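Local coordinates for nucleoporin NUP159 (Saccharomyces cerevisiae, PDB 1XIP), which forms part of the nuclear pore complex, its N-terminal beta-propeller domain anchoring the helicase Dbp5 at the pore for mRNA export, at residues G63-H71 against V340-G348; E33-Q41 against I273-K281. All coordinates share one frame; numbering follows the deposited sequence.

Contact 1: G63-H71 against V340-G348; sequences GELQLLRDH and VAVDVVTSG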
loop_
_atom_site.group_PDB
_atom_site.type_symbol
_atom_site.label_atom_id
_atom_site.label_comp_id
_atom_site.label_asym_id
_atom_site.label_seq_id
_atom_site.Cartn_x
_atom_site.Cartn_y
_atom_site.Cartn_z
ATOM N N GLY A 63 -9.570 9.997 -14.687
ATOM C CA GLY A 63 -9.012 11.009 -15.619
ATOM C C GLY A 63 -7.917 10.495 -16.573
ATOM O O GLY A 63 -7.417 9.391 -16.417
ATOM N N GLU A 64 -7.555 11.298 -17.566
ATOM C CA GLU A 64 -6.498 10.939 -18.511
ATOM C C GLU A 64 -5.100 11.023 -17.867
ATOM O O GLU A 64 -4.764 12.020 -17.214
ATOM C CB GLU A 64 -6.553 11.860 -19.722
ATOM C CG GLU A 64 -7.207 11.252 -20.961
ATOM C CD GLU A 64 -6.416 10.068 -21.559
ATOM O OE1 GLU A 64 -5.146 9.977 -21.368
ATOM O OE2 GLU A 64 -7.071 9.217 -22.229
ATOM N N LEU A 65 -4.287 9.986 -18.051
ATOM C CA LEU A 65 -2.959 9.921 -17.447
ATOM C C LEU A 65 -1.976 10.950 -18.014
ATOM O O LEU A 65 -1.261 11.611 -17.253
ATOM C CB LEU A 65 -2.380 8.522 -17.609
ATOM C CG LEU A 65 -1.543 7.808 -16.540
ATOM C CD1 LEU A 65 -0.564 6.867 -17.238
ATOM C CD2 LEU A 65 -0.820 8.731 -15.579
ATOM N N GLN A 66 -1.915 11.084 -19.337
ATOM C CA GLN A 66 -1.024 12.079 -19.954
ATOM C C GLN A 66 -1.327 13.475 -19.415
ATOM O O GLN A 66 -0.427 14.281 -19.247
ATOM C CB GLN A 66 -1.137 12.070 -21.478
ATOM C CG GLN A 66 -0.086 12.904 -22.214
ATOM C CD GLN A 66 1.346 12.440 -21.948
ATOM O OE1 GLN A 66 2.168 13.200 -21.423
ATOM N NE2 GLN A 66 1.645 11.192 -22.309
ATOM N N LEU A 67 -2.605 13.732 -19.137
ATOM C CA LEU A 67 -3.052 15.004 -18.599
ATOM C C LEU A 67 -2.501 15.220 -17.204
ATOM O O LEU A 67 -1.939 16.271 -16.912
ATOM C CB LEU A 67 -4.573 15.072 -18.574
ATOM C CG LEU A 67 -5.291 16.247 -19.243
ATOM C CD1 LEU A 67 -4.527 17.542 -19.023
ATOM C CD2 LEU A 67 -5.490 15.991 -20.736
ATOM N N LEU A 68 -2.635 14.223 -16.351
ATOM C CA LEU A 68 -2.152 14.336 -14.989
ATOM C C LEU A 68 -0.640 14.535 -14.960
ATOM O O LEU A 68 -0.129 15.391 -14.240
ATOM C CB LEU A 68 -2.557 13.106 -14.193
ATOM C CG LEU A 68 -2.096 13.006 -12.750
ATOM C CD1 LEU A 68 -2.691 14.126 -11.925
ATOM C CD2 LEU A 68 -2.457 11.610 -12.184
ATOM N N ARG A 69 0.073 13.757 -15.765
ATOM C CA ARG A 69 1.511 13.924 -15.872
ATOM C C ARG A 69 1.848 15.374 -16.218
ATOM O O ARG A 69 2.607 16.015 -15.503
ATOM C CB ARG A 69 2.099 12.962 -16.898
ATOM C CG ARG A 69 3.591 12.750 -16.738
ATOM C CD ARG A 69 4.387 13.208 -17.951
ATOM N NE ARG A 69 5.804 13.501 -17.676
ATOM C CZ ARG A 69 6.822 12.680 -17.967
ATOM N NH1 ARG A 69 6.588 11.486 -18.519
ATOM N NH2 ARG A 69 8.075 13.050 -17.695
ATOM N N ASP A 70 1.235 15.891 -17.281
ATOM C CA ASP A 70 1.521 17.220 -17.805
ATOM C C ASP A 70 1.128 18.330 -16.839
ATOM O O ASP A 70 1.804 19.365 -16.757
ATOM C CB ASP A 70 0.792 17.420 -19.128
ATOM C CG ASP A 70 1.447 16.684 -20.279
ATOM O OD1 ASP A 70 2.481 16.014 -20.069
ATOM O OD2 ASP A 70 0.988 16.708 -21.447
ATOM N N HIS A 71 0.021 18.123 -16.132
ATOM C CA HIS A 71 -0.434 19.067 -15.116
ATOM C C HIS A 71 0.601 19.205 -13.991
ATOM O O HIS A 71 0.908 20.306 -13.537
ATOM C CB HIS A 71 -1.797 18.643 -14.550
ATOM C CG HIS A 71 -2.293 19.528 -13.450
ATOM N ND1 HIS A 71 -2.646 20.851 -13.653
ATOM C CD2 HIS A 71 -2.485 19.287 -12.131
ATOM C CE1 HIS A 71 -3.034 21.381 -12.507
ATOM N NE2 HIS A 71 -2.944 20.453 -11.567
ATOM N N VAL A 340 -0.579 4.969 -3.981
ATOM C CA VAL A 340 0.712 4.916 -4.683
ATOM C C VAL A 340 0.502 4.141 -5.975
ATOM O O VAL A 340 -0.223 3.180 -5.998
ATOM C CB VAL A 340 1.801 4.206 -3.816
ATOM C CG1 VAL A 340 3.136 4.206 -4.490
ATOM C CG2 VAL A 340 1.937 4.834 -2.454
ATOM N N ALA A 341 1.115 4.550 -7.067
ATOM C CA ALA A 341 0.917 3.821 -8.324
ATOM C C ALA A 341 2.072 4.051 -9.298
ATOM O O ALA A 341 2.864 4.971 -9.100
ATOM C CB ALA A 341 -0.415 4.197 -8.957
ATOM N N VAL A 342 2.174 3.212 -10.330
ATOM C CA VAL A 342 3.312 3.274 -11.256
ATOM C C VAL A 342 2.925 3.579 -12.688
ATOM O O VAL A 342 2.054 2.935 -13.268
ATOM C CB VAL A 342 4.167 1.965 -11.236
ATOM C CG1 VAL A 342 5.447 2.149 -12.004
ATOM C CG2 VAL A 342 4.487 1.567 -9.789
ATOM N N ASP A 343 3.620 4.559 -13.247
ATOM C CA ASP A 343 3.389 5.048 -14.589
ATOM C C ASP A 343 4.615 4.744 -15.445
ATOM O O ASP A 343 5.735 5.099 -15.113
ATOM C CB ASP A 343 3.078 6.544 -14.530
ATOM C CG ASP A 343 3.139 7.247 -15.892
ATOM O OD1 ASP A 343 3.036 6.613 -16.962
ATOM O OD2 ASP A 343 3.268 8.474 -15.971
ATOM N N VAL A 344 4.359 4.084 -16.560
ATOM C CA VAL A 344 5.375 3.521 -17.424
ATOM C C VAL A 344 5.215 4.043 -18.863
ATOM O O VAL A 344 6.112 3.892 -19.673
ATOM C CB VAL A 344 5.265 1.960 -17.368
ATOM C CG1 VAL A 344 5.550 1.305 -18.704
ATOM C CG2 VAL A 344 6.169 1.407 -16.287
ATOM N N VAL A 345 4.086 4.691 -19.164
ATOM C CA VAL A 345 3.713 4.964 -20.565
ATOM C C VAL A 345 3.698 6.425 -21.051
ATOM O O VAL A 345 3.773 6.660 -22.265
ATOM C CB VAL A 345 2.351 4.308 -20.950
ATOM C CG1 VAL A 345 2.482 2.778 -21.007
ATOM C CG2 VAL A 345 1.220 4.765 -20.003
ATOM N N THR A 346 3.590 7.392 -20.129
ATOM C CA THR A 346 3.562 8.829 -20.505
ATOM C C THR A 346 4.906 9.311 -21.096
ATOM O O THR A 346 5.933 8.651 -20.915
ATOM C CB THR A 346 3.107 9.753 -19.309
ATOM O OG1 THR A 346 4.007 9.614 -18.201
ATOM C CG2 THR A 346 1.798 9.296 -18.749
ATOM N N SER A 347 4.887 10.451 -21.802
ATOM C CA SER A 347 6.119 11.093 -22.282
ATOM C C SER A 347 6.351 12.455 -21.651
ATOM O O SER A 347 5.429 13.060 -21.100
ATOM C CB SER A 347 6.119 11.222 -23.799
ATOM O OG SER A 347 4.981 10.600 -24.358
ATOM N N GLY A 348 7.609 12.884 -21.754
ATOM C CA GLY A 348 8.044 14.154 -21.200
ATOM C C GLY A 348 8.286 15.190 -22.285
ATOM O O GLY A 348 8.985 14.914 -23.264
#
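Thr346 OG1 is held from both segments: Arg69 NH1 donates to it at 3.2 Å, while the hydroxyl itself donates to Asp343 OD2 at 2.6 Å. The arginine bond is bent, with an N-H...O angle of 144°, and the hydroxyl lies somewhat off the guanidinium plane. Arg69 gets there with CG anti to the backbone N (chi1 -161°) and a kink at chi2 that turns the chain across Thr346. Over one face of the guanidinium lies the backbone of Ser347 and Gly348. Here the short helix after strand 59-64 of one propeller blade meets the loop leaving strand 337-343, the inner strand of the blade that closes the ring. That loop begins with an Asx turn: Asp343 OD1 accepts from Val345 N at 3.1 Å and, weakly, from Thr346 N. On its other oxygen, OD2, the carboxylate also receives Tyr367 OH, so both oxygens are engaged. Leu65 reaches the same turn from the helix, its CD1 lying 3.7 Å from Thr346 CG2 and also touching Asp343 OD1 and Val345 CG2. Its leucyl chain crosses the threonine at about a right angle. A leucine in place of Arg69 would probably leave Thr346 OG1 without its donor from the helix and the Ser347-Gly348 backbone without the flat group packed against it. The Gln66 side chain slants across Thr346 and reaches Ser347, one helical turn before Asp70.

Contact 2: E33-Q41 against I273-K281; sequences EKLPFASLQ and IVRFPYMYK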
loop_
_atom_site.group_PDB
_atom_site.type_symbol
_atom_site.label_atom_id
_atom_site.label_comp_id
_atom_site.label_asym_id
_atom_site.label_seq_id
_atom_site.Cartn_x
_atom_site.Cartn_y
_atom_site.Cartn_z
ATOM N N GLU A 33 -7.250 16.004 7.868
ATOM C CA GLU A 33 -6.757 15.173 8.982
ATOM C C GLU A 33 -7.767 14.174 9.517
ATOM O O GLU A 33 -7.449 13.392 10.398
ATOM C CB GLU A 33 -6.147 16.026 10.103
ATOM C CG GLU A 33 -5.279 17.138 9.546
ATOM C CD GLU A 33 -4.426 17.826 10.573
ATOM O OE1 GLU A 33 -4.864 17.971 11.734
ATOM O OE2 GLU A 33 -3.313 18.241 10.191
ATOM N N LYS A 34 -8.960 14.170 8.936
ATOM C CA LYS A 34 -9.966 13.161 9.235
ATOM C C LYS A 34 -10.074 12.145 8.076
ATOM O O LYS A 34 -10.776 12.383 7.095
ATOM C CB LYS A 34 -11.315 13.837 9.531
ATOM C CG LYS A 34 -12.337 12.940 10.207
ATOM C CD LYS A 34 -13.716 13.640 10.302
ATOM C CE LYS A 34 -14.607 13.019 11.398
ATOM N NZ LYS A 34 -16.041 13.441 11.267
ATOM N N LEU A 35 -9.357 11.026 8.205
ATOM C CA LEU A 35 -9.276 9.989 7.173
ATOM C C LEU A 35 -10.072 8.777 7.622
ATOM O O LEU A 35 -10.162 8.540 8.815
ATOM C CB LEU A 35 -7.833 9.545 7.016
ATOM C CG LEU A 35 -6.737 10.391 6.387
ATOM C CD1 LEU A 35 -6.806 10.293 4.895
ATOM C CD2 LEU A 35 -6.706 11.852 6.852
ATOM N N PRO A 36 -10.627 7.991 6.694
ATOM C CA PRO A 36 -11.348 6.770 7.073
ATOM C C PRO A 36 -10.396 5.789 7.745
ATOM O O PRO A 36 -9.329 5.524 7.190
ATOM C CB PRO A 36 -11.833 6.213 5.732
ATOM C CG PRO A 36 -11.817 7.364 4.822
ATOM C CD PRO A 36 -10.634 8.196 5.233
ATOM N N PHE A 37 -10.761 5.285 8.924
ATOM C CA PHE A 37 -9.896 4.402 9.691
ATOM C C PHE A 37 -9.817 3.024 9.048
ATOM O O PHE A 37 -10.460 2.072 9.480
ATOM C CB PHE A 37 -10.362 4.307 11.154
ATOM C CG PHE A 37 -9.314 3.756 12.087
ATOM C CD1 PHE A 37 -8.120 4.444 12.309
ATOM C CD2 PHE A 37 -9.509 2.547 12.730
ATOM C CE1 PHE A 37 -7.142 3.923 13.161
ATOM C CE2 PHE A 37 -8.531 2.021 13.582
ATOM C CZ PHE A 37 -7.347 2.711 13.787
ATOM N N ALA A 38 -9.005 2.939 7.999
ATOM C CA ALA A 38 -8.807 1.723 7.217
ATOM C C ALA A 38 -7.532 1.927 6.460
ATOM O O ALA A 38 -7.003 3.048 6.391
ATOM C CB ALA A 38 -9.947 1.519 6.248
ATOM N N SER A 39 -7.002 0.872 5.893
ATOM C CA SER A 39 -5.856 1.063 5.052
ATOM C C SER A 39 -6.401 1.613 3.743
ATOM O O SER A 39 -7.446 1.176 3.267
ATOM C CB SER A 39 -5.119 -0.231 4.868
ATOM O OG SER A 39 -5.942 -1.164 4.238
ATOM N N LEU A 40 -5.751 2.632 3.203
ATOM C CA LEU A 40 -6.323 3.337 2.070
ATOM C C LEU A 40 -5.484 3.082 0.853
ATOM O O LEU A 40 -4.261 3.105 0.938
ATOM C CB LEU A 40 -6.406 4.834 2.337
ATOM C CG LEU A 40 -6.961 5.407 3.637
ATOM C CD1 LEU A 40 -6.699 6.920 3.651
ATOM C CD2 LEU A 40 -8.409 5.164 3.711
ATOM N N GLN A 41 -6.144 2.841 -0.277
ATOM C CA GLN A 41 -5.466 2.612 -1.537
ATOM C C GLN A 41 -6.171 3.405 -2.594
ATOM O O GLN A 41 -6.866 2.846 -3.465
ATOM C CB GLN A 41 -5.480 1.147 -1.870
ATOM C CG GLN A 41 -4.499 0.382 -1.015
ATOM C CD GLN A 41 -4.592 -1.093 -1.217
ATOM O OE1 GLN A 41 -3.815 -1.667 -1.987
ATOM N NE2 GLN A 41 -5.539 -1.735 -0.518
ATOM N N ILE A 273 -0.714 12.285 11.860
ATOM C CA ILE A 273 -2.143 12.131 11.603
ATOM C C ILE A 273 -2.547 10.723 12.022
ATOM O O ILE A 273 -1.777 9.779 11.854
ATOM C CB ILE A 273 -2.485 12.359 10.083
ATOM C CG1 ILE A 273 -1.828 13.635 9.498
ATOM C CG2 ILE A 273 -4.007 12.359 9.845
ATOM C CD1 ILE A 273 -1.852 14.884 10.373
ATOM N N VAL A 274 -3.746 10.589 12.580
ATOM C CA VAL A 274 -4.310 9.279 12.908
ATOM C C VAL A 274 -4.553 8.499 11.645
ATOM O O VAL A 274 -5.346 8.887 10.798
ATOM C CB VAL A 274 -5.644 9.376 13.679
ATOM C CG1 VAL A 274 -6.230 7.970 13.918
ATOM C CG2 VAL A 274 -5.448 10.109 14.987
ATOM N N ARG A 275 -3.857 7.382 11.539
ATOM C CA ARG A 275 -3.932 6.518 10.381
ATOM C C ARG A 275 -3.964 5.091 10.814
ATOM O O ARG A 275 -3.326 4.721 11.801
ATOM C CB ARG A 275 -2.734 6.751 9.471
ATOM C CG ARG A 275 -2.797 8.074 8.784
ATOM C CD ARG A 275 -3.906 8.152 7.776
ATOM N NE ARG A 275 -3.325 8.182 6.447
ATOM C CZ ARG A 275 -3.351 7.193 5.583
ATOM N NH1 ARG A 275 -3.968 6.053 5.858
ATOM N NH2 ARG A 275 -2.783 7.354 4.423
ATOM N N PHE A 276 -4.738 4.300 10.088
ATOM C CA PHE A 276 -4.670 2.863 10.178
ATOM C C PHE A 276 -3.362 2.411 9.527
ATOM O O PHE A 276 -3.034 2.857 8.432
ATOM C CB PHE A 276 -5.866 2.247 9.462
ATOM C CG PHE A 276 -5.983 0.768 9.634
ATOM C CD1 PHE A 276 -6.626 0.235 10.744
ATOM C CD2 PHE A 276 -5.441 -0.098 8.694
ATOM C CE1 PHE A 276 -6.733 -1.155 10.910
ATOM C CE2 PHE A 276 -5.532 -1.478 8.846
ATOM C CZ PHE A 276 -6.185 -2.016 9.952
ATOM N N PRO A 277 -2.604 1.564 10.219
ATOM C CA PRO A 277 -1.338 1.005 9.710
ATOM C C PRO A 277 -1.442 0.249 8.410
ATOM O O PRO A 277 -2.171 -0.734 8.337
ATOM C CB PRO A 277 -0.932 0.041 10.810
ATOM C CG PRO A 277 -1.445 0.713 12.025
ATOM C CD PRO A 277 -2.859 1.146 11.607
ATOM N N TYR A 278 -0.706 0.694 7.397
ATOM C CA TYR A 278 -0.670 0.014 6.113
ATOM C C TYR A 278 0.622 0.344 5.377
ATOM O O TYR A 278 1.087 1.483 5.389
ATOM C CB TYR A 278 -1.908 0.347 5.259
ATOM C CG TYR A 278 -1.856 -0.276 3.882
ATOM C CD1 TYR A 278 -2.039 -1.648 3.707
ATOM C CD2 TYR A 278 -1.600 0.512 2.754
ATOM C CE1 TYR A 278 -1.954 -2.225 2.448
ATOM C CE2 TYR A 278 -1.506 -0.044 1.496
ATOM C CZ TYR A 278 -1.676 -1.414 1.342
ATOM O OH TYR A 278 -1.584 -1.974 0.084
HETATM N N MSE A 279 1.205 -0.671 4.761
HETATM C CA MSE A 279 2.461 -0.530 4.046
HETATM C C MSE A 279 2.193 -0.513 2.548
HETATM O O MSE A 279 1.681 -1.491 2.015
HETATM C CB MSE A 279 3.394 -1.700 4.405
HETATM C CG MSE A 279 4.788 -1.618 3.798
HETATM SE SE MSE A 279 5.891 -0.171 4.577
HETATM C CE MSE A 279 5.852 -0.710 6.452
ATOM N N TYR A 280 2.543 0.595 1.888
ATOM C CA TYR A 280 2.421 0.735 0.431
ATOM C C TYR A 280 3.607 0.091 -0.279
ATOM O O TYR A 280 4.746 0.297 0.123
ATOM C CB TYR A 280 2.280 2.216 0.043
ATOM C CG TYR A 280 1.021 2.832 0.600
ATOM C CD1 TYR A 280 -0.175 2.782 -0.113
ATOM C CD2 TYR A 280 1.007 3.409 1.865
ATOM C CE1 TYR A 280 -1.329 3.314 0.400
ATOM C CE2 TYR A 280 -0.143 3.928 2.394
ATOM C CZ TYR A 280 -1.314 3.879 1.660
ATOM O OH TYR A 280 -2.477 4.418 2.181
ATOM N N LYS A 281 3.329 -0.717 -1.301
ATOM C CA LYS A 281 4.369 -1.412 -2.046
ATOM C C LYS A 281 4.171 -1.340 -3.564
ATOM O O LYS A 281 3.102 -1.618 -4.094
ATOM C CB LYS A 281 4.511 -2.869 -1.596
ATOM C CG LYS A 281 5.693 -3.605 -2.247
ATOM C CD LYS A 281 5.528 -5.126 -2.227
ATOM C CE LYS A 281 4.255 -5.599 -2.947
ATOM N NZ LYS A 281 3.818 -6.990 -2.556
HETATM O O HOH W 1 -7.803 10.777 10.498
HETATM O O HOH W 2 -4.243 3.475 6.108
HETATM O O HOH W 3 -6.004 5.743 7.855
#
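Near the middle of the seven-bladed beta-propeller, the irregular run 33-41, which leads to strand 43-46, packs against residues 273-281, the last of which begin strand 279-284. Phe37 and Phe276 form a T-shaped pair: the edge of Phe276 meets the face of Phe37, planes at 89° and ring centroids 5.5 Å apart. Phe37 sits at the centre of an inverse gamma turn, and a chi1 of -163° turns its ring away from the backbone N and across to Phe276; Phe130 stacks on the latter. Much of the backbone pairing runs through water. One water bridges Glu33 O, Leu35 N and Val274 O; another accepts from both Arg275 NH1 and Phe276 N at 2.9 Å. Leu40 CD1 lies over a face of the Arg275 guanidinium, 3.6 Å from NH1, while Leu35 CG rests on Arg275 CD. Ser39 turns CB onto Tyr278, 3.3 Å from its CB, and sends OG to Phe130 O. The Gln41 amide crosses the hydroxyl end of Tyr278, and its NE2 bonds to Leu132 O. Tyr280 OH donates a short 2.5 Å hydrogen bond to Leu40 O, arriving 24° from the carbonyl plane.

From the N terminus the chain runs through 33-41, 63-71, 273-281 and 340-348, so the two contacts cross: the loop closed by contact 1 opens inside that of contact 2 and ends beyond it. Contact 2 closes first, once the chain has gone round most of the blades, and joins the lead-in to the first-blade strand 43-46 to the start of strand 279-284. Contact 1 closes later, tying the helix at the end of strand 59-64 to the blade in which strand 18-26 pairs with the C-terminal strands. Contact 2 lies near the propeller centre and contact 1 toward the periphery, their centres about 24 Å apart, yet they touch where Val340 CG2 packs 3.6 Å from Tyr280 CB, between neighbouring inner strands.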